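Long-range contacts in fiber protein 2 (Human adenovirus type 41, PDB 2BZV), which forms the short fibre spike of the virion, whose trimeric knob, the domain described here, probably attaches the virus to a host-cell receptor: residues 60-68 and 153-161; 74-82 and 101-109. One frame throughout, in Å; residues are numbered along the deposited sequence. Where two conformers were deposited one is given.

Overall arrangement
From the N terminus, the chain runs through strands 36-45 and 48-57 into the loop holding 60-68, then along strand 69-76 into the turn of 74-82. The piece 101-109, after strand 93-94, returns to that turn and forms contact 2, closing the shorter of the two loops. Strand 146-153 then leads into 153-161, which meets 60-68 and forms contact 1, so contact 2 nests within contact 1. The two lie on opposite sides of the chain's centre, their centres about 30 Å apart. Contact 1 joins the loops beyond strands 48-57 and 146-153 at the surface; contact 2 fastens the end of strand 69-76 and the turn that follows it to the segment leading toward strand 135-139.

Contact 1 of 2, residues 60-68 and 153-161; sequences GALREMHDN and SAEPGKPFH
With CG anti to its carbonyl carbon (chi1 -74°) and two further bends, M65 folds its flexible thioether back between A154 and F160. Its CE meets the small A154 CB at 3.6 Å, while CG lies 3.9 Å from F160 CB. The sulfur makes an oblique Met-aromatic contact with the F160 ring. L62 lies alongside F160, CD2 against CB, and both reach L70 of strand 69-76. R63 bends at chi2 and chi3 (-56° and -55°), laying one guanidinium face over P159; P159 CB is 3.6 Å from R63 CZ, and R63 NH1 is hydrogen-bonded to G57 O.

The backbones join through four hydrogen bonds. F160 N gives to L62 O at 2.7 Å. M65 is gripped twice, its N giving to K158 O and its O taking G157 N at 2.7 Å; A154 N gives to N68 O at 2.9 Å. P156 and G157 suit the type II turn from E155 to K158, the positive phi of G157 favouring glycine. One water bridges R63 O and G157 O, another donates to G157 O and weakly to E64 OE2.

The loops are thus held mainly by main-chain bonds, with L62, M65 and F160 packed as buried apolar groups below, and P156 and P159 at the surface with the charged groups and water on the solvent side.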
loop_
_atom_site.group_PDB
_atom_site.type_symbol
_atom_site.label_atom_id
_atom_site.label_comp_id
_atom_site.label_asym_id
_atom_site.label_seq_id
_atom_site.Cartn_x
_atom_site.Cartn_y
_atom_site.Cartn_z
ATOM N N GLY A 60 26.133 3.825 -20.502
ATOM C CA GLY A 60 26.413 5.255 -20.621
ATOM C C GLY A 60 26.481 5.983 -19.292
ATOM O O GLY A 60 26.937 5.419 -18.300
ATOM N N ALA A 61 26.016 7.232 -19.272
ATOM C CA ALA A 61 26.080 8.065 -18.066
ATOM C C ALA A 61 25.257 7.496 -16.922
ATOM O O ALA A 61 25.497 7.812 -15.754
ATOM C CB ALA A 61 25.634 9.496 -18.351
ATOM N N LEU A 62 24.277 6.649 -17.242
ATOM C CA LEU A 62 23.521 5.986 -16.169
ATOM C C LEU A 62 24.378 5.034 -15.329
ATOM O O LEU A 62 23.942 4.584 -14.268
ATOM C CB LEU A 62 22.326 5.224 -16.737
ATOM C CG LEU A 62 21.214 6.084 -17.336
ATOM C CD1 LEU A 62 20.163 5.186 -17.972
ATOM C CD2 LEU A 62 20.585 6.974 -16.281
ATOM N N ARG A 63 25.589 4.711 -15.789
ATOM C CA ARG A 63 26.483 3.912 -14.964
ATOM C C ARG A 63 27.450 4.770 -14.147
ATOM O O ARG A 63 28.148 4.267 -13.272
ATOM C CB ARG A 63 27.260 2.919 -15.828
ATOM C CG ARG A 63 26.392 1.902 -16.563
ATOM C CD ARG A 63 25.489 1.089 -15.646
ATOM N NE ARG A 63 26.237 0.415 -14.579
ATOM C CZ ARG A 63 25.661 -0.235 -13.566
ATOM N NH1 ARG A 63 24.336 -0.304 -13.474
ATOM N NH2 ARG A 63 26.426 -0.809 -12.645
ATOM N N GLU A 64 27.491 6.064 -14.434
ATOM C CA GLU A 64 28.367 6.999 -13.722
ATOM C C GLU A 64 27.759 8.392 -13.825
ATOM O O GLU A 64 28.118 9.200 -14.697
ATOM C CB GLU A 64 29.793 6.958 -14.290
ATOM C CG GLU A 64 30.780 7.813 -13.499
ATOM C CD GLU A 64 32.228 7.606 -13.906
ATOM O OE1 GLU A 64 32.503 6.952 -14.934
ATOM O OE2 GLU A 64 33.117 8.099 -13.185
ATOM N N MET A 65 26.807 8.664 -12.932
ATOM C CA MET A 65 25.955 9.843 -13.100
ATOM C C MET A 65 26.720 11.152 -12.975
ATOM O O MET A 65 27.666 11.277 -12.199
ATOM C CB MET A 65 24.812 9.820 -12.087
ATOM C CG MET A 65 23.736 8.805 -12.443
ATOM S SD MET A 65 22.744 9.297 -13.869
ATOM C CE MET A 65 21.645 10.485 -13.094
ATOM N N HIS A 66 26.288 12.128 -13.771
ATOM C CA HIS A 66 26.823 13.483 -13.703
ATOM C C HIS A 66 25.802 14.355 -12.940
ATOM O O HIS A 66 26.180 15.080 -12.020
ATOM C CB HIS A 66 27.154 14.025 -15.109
ATOM C CG HIS A 66 28.168 13.256 -15.924
ATOM N ND1 HIS A 66 29.537 13.306 -15.716
ATOM C CD2 HIS A 66 27.999 12.472 -17.026
ATOM C CE1 HIS A 66 30.152 12.559 -16.618
ATOM N NE2 HIS A 66 29.240 12.044 -17.425
ATOM N N ASP A 67 24.518 14.277 -13.298
ATOM C CA ASP A 67 23.450 15.009 -12.588
ATOM C C ASP A 67 23.039 14.316 -11.290
ATOM O O ASP A 67 23.348 13.137 -11.076
ATOM C CB ASP A 67 22.219 15.128 -13.499
ATOM C CG ASP A 67 22.436 16.006 -14.723
ATOM O OD1 ASP A 67 23.275 16.926 -14.712
ATOM O OD2 ASP A 67 21.708 15.795 -15.718
ATOM N N ASN A 68 22.329 15.049 -10.429
ATOM C CA ASN A 68 21.920 14.459 -9.143
ATOM C C ASN A 68 20.413 14.223 -9.052
ATOM O O ASN A 68 19.885 14.024 -7.960
ATOM C CB ASN A 68 22.406 15.305 -7.971
ATOM C CG ASN A 68 21.702 16.635 -7.916
ATOM O OD1 ASN A 68 20.983 16.995 -8.840
ATOM N ND2 ASN A 68 21.913 17.388 -6.841
ATOM N N SER A 153 16.226 11.187 -6.922
ATOM C CA SER A 153 17.578 11.712 -6.761
ATOM C C SER A 153 18.591 10.694 -7.283
ATOM O O SER A 153 18.276 9.509 -7.485
ATOM C CB SER A 153 17.875 12.069 -5.306
ATOM O OG SER A 153 17.688 10.946 -4.474
ATOM N N ALA A 154 19.810 11.172 -7.519
ATOM C CA ALA A 154 20.901 10.341 -8.014
ATOM C C ALA A 154 22.196 10.805 -7.379
ATOM O O ALA A 154 22.323 11.969 -7.002
ATOM C CB ALA A 154 21.012 10.409 -9.524
ATOM N N GLU A 155 23.154 9.891 -7.255
ATOM C CA GLU A 155 24.434 10.210 -6.645
ATOM C C GLU A 155 25.475 10.378 -7.749
ATOM O O GLU A 155 25.814 9.413 -8.426
ATOM C CB GLU A 155 24.835 9.095 -5.683
ATOM C CG GLU A 155 26.062 9.436 -4.889
ATOM C CD GLU A 155 26.443 8.381 -3.868
ATOM O OE1 GLU A 155 27.534 8.536 -3.288
ATOM O OE2 GLU A 155 25.661 7.426 -3.658
ATOM N N PRO A 156 25.977 11.607 -7.968
ATOM C CA PRO A 156 27.012 11.742 -8.984
ATOM C C PRO A 156 28.201 10.814 -8.769
ATOM O O PRO A 156 28.641 10.573 -7.643
ATOM C CB PRO A 156 27.447 13.206 -8.867
ATOM C CG PRO A 156 26.220 13.884 -8.371
ATOM C CD PRO A 156 25.626 12.909 -7.378
ATOM N N GLY A 157 28.677 10.267 -9.881
ATOM C CA GLY A 157 29.798 9.351 -9.884
ATOM C C GLY A 157 29.407 7.894 -9.743
ATOM O O GLY A 157 30.267 7.021 -9.896
ATOM N N LYS A 158 28.130 7.627 -9.466
ATOM C CA LYS A 158 27.697 6.252 -9.247
ATOM C C LYS A 158 26.654 5.835 -10.267
ATOM O O LYS A 158 26.035 6.689 -10.904
ATOM C CB LYS A 158 27.114 6.109 -7.846
ATOM C CG LYS A 158 28.083 6.610 -6.782
ATOM C CD LYS A 158 28.179 5.646 -5.624
ATOM C CE LYS A 158 29.147 6.138 -4.563
ATOM N NZ LYS A 158 30.534 6.239 -5.100
ATOM N N PRO A 159 26.443 4.522 -10.424
ATOM C CA PRO A 159 25.366 4.087 -11.303
ATOM C C PRO A 159 23.993 4.507 -10.777
ATOM O O PRO A 159 23.781 4.596 -9.567
ATOM C CB PRO A 159 25.471 2.558 -11.278
ATOM C CG PRO A 159 26.744 2.241 -10.609
ATOM C CD PRO A 159 27.191 3.411 -9.821
ATOM N N PHE A 160 23.080 4.757 -11.700
ATOM C CA PHE A 160 21.707 5.088 -11.363
ATOM C C PHE A 160 20.909 3.802 -11.171
ATOM O O PHE A 160 20.660 3.055 -12.120
ATOM C CB PHE A 160 21.085 5.931 -12.477
ATOM C CG PHE A 160 19.677 6.366 -12.156
ATOM C CD1 PHE A 160 19.446 7.272 -11.136
ATOM C CD2 PHE A 160 18.593 5.853 -12.860
ATOM C CE1 PHE A 160 18.154 7.682 -10.831
ATOM C CE2 PHE A 160 17.300 6.260 -12.563
ATOM C CZ PHE A 160 17.080 7.165 -11.541
ATOM N N HIS A 161 20.521 3.533 -9.937
ATOM C CA HIS A 161 19.730 2.379 -9.634
ATOM C C HIS A 161 19.063 2.547 -8.270
ATOM O O HIS A 161 19.451 1.965 -7.254
ATOM C CB HIS A 161 20.555 1.110 -9.794
ATOM C CG HIS A 161 19.959 -0.257 -9.596
ATOM N ND1 HIS A 161 18.632 -0.477 -9.908
ATOM C CD2 HIS A 161 20.473 -1.475 -9.315
ATOM C CE1 HIS A 161 18.351 -1.769 -9.783
ATOM N NE2 HIS A 161 19.463 -2.392 -9.428
HETATM O O HOH W 1 30.208 4.356 -11.515
HETATM O O HOH W 2 32.938 7.382 -9.772
#

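Contact 2 of 2, residues 74-82 and 101-109; sequences LPFDNQGNL and ASNALTFMP
M108 and F76 supply the apolar part of the contact. The methionine, bent at chi2 (-64°) and chi3 (99°), crosses one face of the phenylalanine ring: CE stands 3.8 Å from its centroid, close to the normal, as a CH-pi contact, and SD at 3.9 Å makes a Met-aromatic one. A flat ring and a pliable thioether suit such face-on packing. M108 CG also touches G80 CA.

Two hydrogen bonds cross between the segments. N103 N gives to N81 OD1 at 2.8 Å, from above the plane of that carbonyl, and A104 N gives to G80 O at 3.2 Å. The CA of N103 adds a CA-H...O contact to Q79 O. Glycine suits position 80 because its backbone has a positive phi (89°) and packs directly on A104 and L105, G80 CA lying 4.0 Å from L105 N.

A second group of bonds sets N81 in place. Its ND2 reaches both oxygens of D77, and OD1 of D77 also accepts the backbone N of Q79, an Asx turn, and of N81 at 2.9 Å. D77 thereby braces the type I turn from D77 to G80 and positions the amide that receives N103. Water completes the junction: one molecule donates to G80 O and A101 O, and another joins L82 N to A101 O.

Around this junction, F76 pairs through its backbone with Y146 of strand 146-153, against which L105 and M108 also pack, while A101 and A104 rest on I19; the contact ties the end of strand 69-76 and the turn after it to a loop that packs on strand 18-20 of the other sheet.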
loop_
_atom_site.group_PDB
_atom_site.type_symbol
_atom_site.label_atom_id
_atom_site.label_comp_id
_atom_site.label_asym_id
_atom_site.label_seq_id
_atom_site.Cartn_x
_atom_site.Cartn_y
_atom_site.Cartn_z
ATOM N N LEU A 74 5.590 9.537 -18.277
ATOM C CA LEU A 74 4.779 8.620 -19.079
ATOM C C LEU A 74 3.477 9.346 -19.415
ATOM O O LEU A 74 2.632 9.553 -18.537
ATOM C CB LEU A 74 4.476 7.323 -18.330
ATOM C CG LEU A 74 5.710 6.531 -17.869
ATOM C CD1 LEU A 74 5.261 5.262 -17.185
ATOM C CD2 LEU A 74 6.646 6.194 -19.023
ATOM N N PRO A 75 3.329 9.780 -20.670
ATOM C CA PRO A 75 2.129 10.489 -21.102
ATOM C C PRO A 75 1.106 9.557 -21.734
ATOM O O PRO A 75 1.489 8.588 -22.407
ATOM C CB PRO A 75 2.686 11.446 -22.170
ATOM C CG PRO A 75 3.788 10.645 -22.826
ATOM C CD PRO A 75 4.326 9.709 -21.758
ATOM N N PHE A 76 -0.173 9.866 -21.544
ATOM C CA PHE A 76 -1.268 9.062 -22.095
ATOM C C PHE A 76 -2.276 9.975 -22.776
ATOM O O PHE A 76 -2.445 11.131 -22.381
ATOM C CB PHE A 76 -1.995 8.277 -20.991
ATOM C CG PHE A 76 -1.087 7.340 -20.227
ATOM C CD1 PHE A 76 -0.998 5.995 -20.562
ATOM C CD2 PHE A 76 -0.325 7.810 -19.176
ATOM C CE1 PHE A 76 -0.140 5.155 -19.856
ATOM C CE2 PHE A 76 0.520 6.980 -18.467
ATOM C CZ PHE A 76 0.612 5.653 -18.812
ATOM N N ASP A 77 -2.964 9.433 -23.776
ATOM C CA ASP A 77 -4.072 10.169 -24.382
ATOM C C ASP A 77 -5.320 10.078 -23.498
ATOM O O ASP A 77 -5.314 9.424 -22.440
ATOM C CB ASP A 77 -4.305 9.738 -25.842
ATOM C CG ASP A 77 -4.870 8.331 -26.004
ATOM O OD1 ASP A 77 -5.354 7.729 -25.023
ATOM O OD2 ASP A 77 -4.838 7.838 -27.156
ATOM N N ASN A 78 -6.389 10.745 -23.908
ATOM C CA ASN A 78 -7.610 10.820 -23.112
ATOM C C ASN A 78 -8.352 9.489 -23.008
ATOM O O ASN A 78 -9.318 9.390 -22.253
ATOM C CB ASN A 78 -8.542 11.907 -23.684
ATOM C CG ASN A 78 -8.168 13.307 -23.189
ATOM O OD1 ASN A 78 -8.067 13.545 -21.976
ATOM N ND2 ASN A 78 -7.997 14.239 -24.139
ATOM N N GLN A 79 -7.901 8.482 -23.766
ATOM C CA GLN A 79 -8.487 7.143 -23.704
ATOM C C GLN A 79 -7.629 6.179 -22.886
ATOM O O GLN A 79 -7.999 5.022 -22.705
ATOM C CB GLN A 79 -8.693 6.580 -25.117
ATOM C CG GLN A 79 -9.836 7.219 -25.902
ATOM C CD GLN A 79 -9.559 8.612 -26.406
ATOM O OE1 GLN A 79 -8.521 8.895 -27.019
ATOM N NE2 GLN A 79 -10.515 9.512 -26.171
ATOM N N GLY A 80 -6.495 6.648 -22.360
ATOM C CA GLY A 80 -5.628 5.782 -21.560
ATOM C C GLY A 80 -4.586 5.007 -22.341
ATOM O O GLY A 80 -4.087 3.983 -21.865
ATOM N N ASN A 81 -4.230 5.480 -23.537
ATOM C CA ASN A 81 -3.173 4.860 -24.326
ATOM C C ASN A 81 -1.847 5.562 -24.094
ATOM O O ASN A 81 -1.776 6.795 -24.146
ATOM C CB ASN A 81 -3.493 4.950 -25.824
ATOM C CG ASN A 81 -4.723 4.187 -26.170
ATOM O OD1 ASN A 81 -4.742 2.955 -26.111
ATOM N ND2 ASN A 81 -5.785 4.907 -26.499
ATOM N N LEU A 82 -0.784 4.787 -23.892
ATOM C CA LEU A 82 0.549 5.347 -23.738
ATOM C C LEU A 82 1.000 6.005 -25.043
ATOM O O LEU A 82 0.928 5.409 -26.109
ATOM C CB LEU A 82 1.526 4.233 -23.361
ATOM C CG LEU A 82 2.963 4.677 -23.072
ATOM C CD1 LEU A 82 3.070 5.444 -21.752
ATOM C CD2 LEU A 82 3.895 3.483 -23.084
ATOM N N ALA A 101 -1.292 -2.606 -23.423
ATOM C CA ALA A 101 -2.220 -2.001 -22.471
ATOM C C ALA A 101 -2.959 -0.816 -23.093
ATOM O O ALA A 101 -2.789 0.343 -22.705
ATOM C CB ALA A 101 -1.468 -1.596 -21.209
ATOM N N SER A 102 -3.808 -1.106 -24.066
ATOM C CA SER A 102 -4.567 -0.083 -24.759
ATOM C C SER A 102 -5.810 0.311 -23.967
ATOM O O SER A 102 -6.405 -0.478 -23.230
ATOM C CB SER A 102 -5.005 -0.559 -26.146
ATOM O OG SER A 102 -5.675 -1.791 -26.025
ATOM N N ASN A 103 -6.219 1.560 -24.160
ATOM C CA ASN A 103 -7.482 2.087 -23.656
ATOM C C ASN A 103 -7.650 1.866 -22.158
ATOM O O ASN A 103 -8.746 1.553 -21.676
ATOM C CB ASN A 103 -8.649 1.501 -24.445
ATOM C CG ASN A 103 -8.544 1.853 -25.921
ATOM O OD1 ASN A 103 -8.680 0.996 -26.794
ATOM N ND2 ASN A 103 -8.273 3.120 -26.213
ATOM N N ALA A 104 -6.571 2.085 -21.405
ATOM C CA ALA A 104 -6.569 1.794 -19.963
ATOM C C ALA A 104 -7.064 2.998 -19.168
ATOM O O ALA A 104 -6.440 3.428 -18.183
ATOM C CB ALA A 104 -5.179 1.397 -19.528
ATOM N N LEU A 105 -8.220 3.541 -19.556
ATOM C CA LEU A 105 -8.739 4.756 -18.926
ATOM C C LEU A 105 -8.894 4.611 -17.420
ATOM O O LEU A 105 -8.621 5.553 -16.678
ATOM C CB LEU A 105 -10.082 5.128 -19.566
ATOM C CG LEU A 105 -10.729 6.423 -19.053
ATOM C CD1 LEU A 105 -9.800 7.632 -19.189
ATOM C CD2 LEU A 105 -12.061 6.648 -19.771
ATOM N N THR A 106 -9.346 3.447 -16.957
ATOM C CA THR A 106 -9.622 3.272 -15.524
ATOM C C THR A 106 -8.368 2.986 -14.706
ATOM O O THR A 106 -8.473 2.767 -13.497
ATOM C CB THR A 106 -10.694 2.202 -15.262
ATOM O OG1 THR A 106 -10.203 0.921 -15.670
ATOM C CG2 THR A 106 -11.993 2.530 -15.996
ATOM N N PHE A 107 -7.194 3.022 -15.341
ATOM C CA PHE A 107 -5.916 3.056 -14.633
ATOM C C PHE A 107 -5.325 4.467 -14.623
ATOM O O PHE A 107 -4.266 4.680 -14.025
ATOM C CB PHE A 107 -4.895 2.121 -15.297
ATOM C CG PHE A 107 -5.163 0.653 -15.096
ATOM C CD1 PHE A 107 -4.361 -0.092 -14.241
ATOM C CD2 PHE A 107 -6.185 0.000 -15.778
ATOM C CE1 PHE A 107 -4.573 -1.449 -14.065
ATOM C CE2 PHE A 107 -6.403 -1.361 -15.603
ATOM C CZ PHE A 107 -5.596 -2.081 -14.740
ATOM N N MET A 108 -5.963 5.431 -15.283
ATOM C CA MET A 108 -5.394 6.772 -15.349
ATOM C C MET A 108 -5.632 7.534 -14.051
ATOM O O MET A 108 -6.638 7.304 -13.385
ATOM C CB MET A 108 -6.019 7.549 -16.501
ATOM C CG MET A 108 -5.694 6.943 -17.862
ATOM S SD MET A 108 -3.948 6.959 -18.303
ATOM C CE MET A 108 -3.425 5.271 -17.903
ATOM N N PRO A 109 -4.710 8.433 -13.676
ATOM C CA PRO A 109 -4.943 9.231 -12.463
ATOM C C PRO A 109 -6.179 10.116 -12.647
ATOM O O PRO A 109 -6.320 10.825 -13.651
ATOM C CB PRO A 109 -3.655 10.045 -12.311
ATOM C CG PRO A 109 -2.627 9.388 -13.181
ATOM C CD PRO A 109 -3.403 8.733 -14.291
HETATM O O HOH W 3 -1.986 2.345 -20.954
HETATM O O HOH W 4 -1.061 1.914 -24.317
#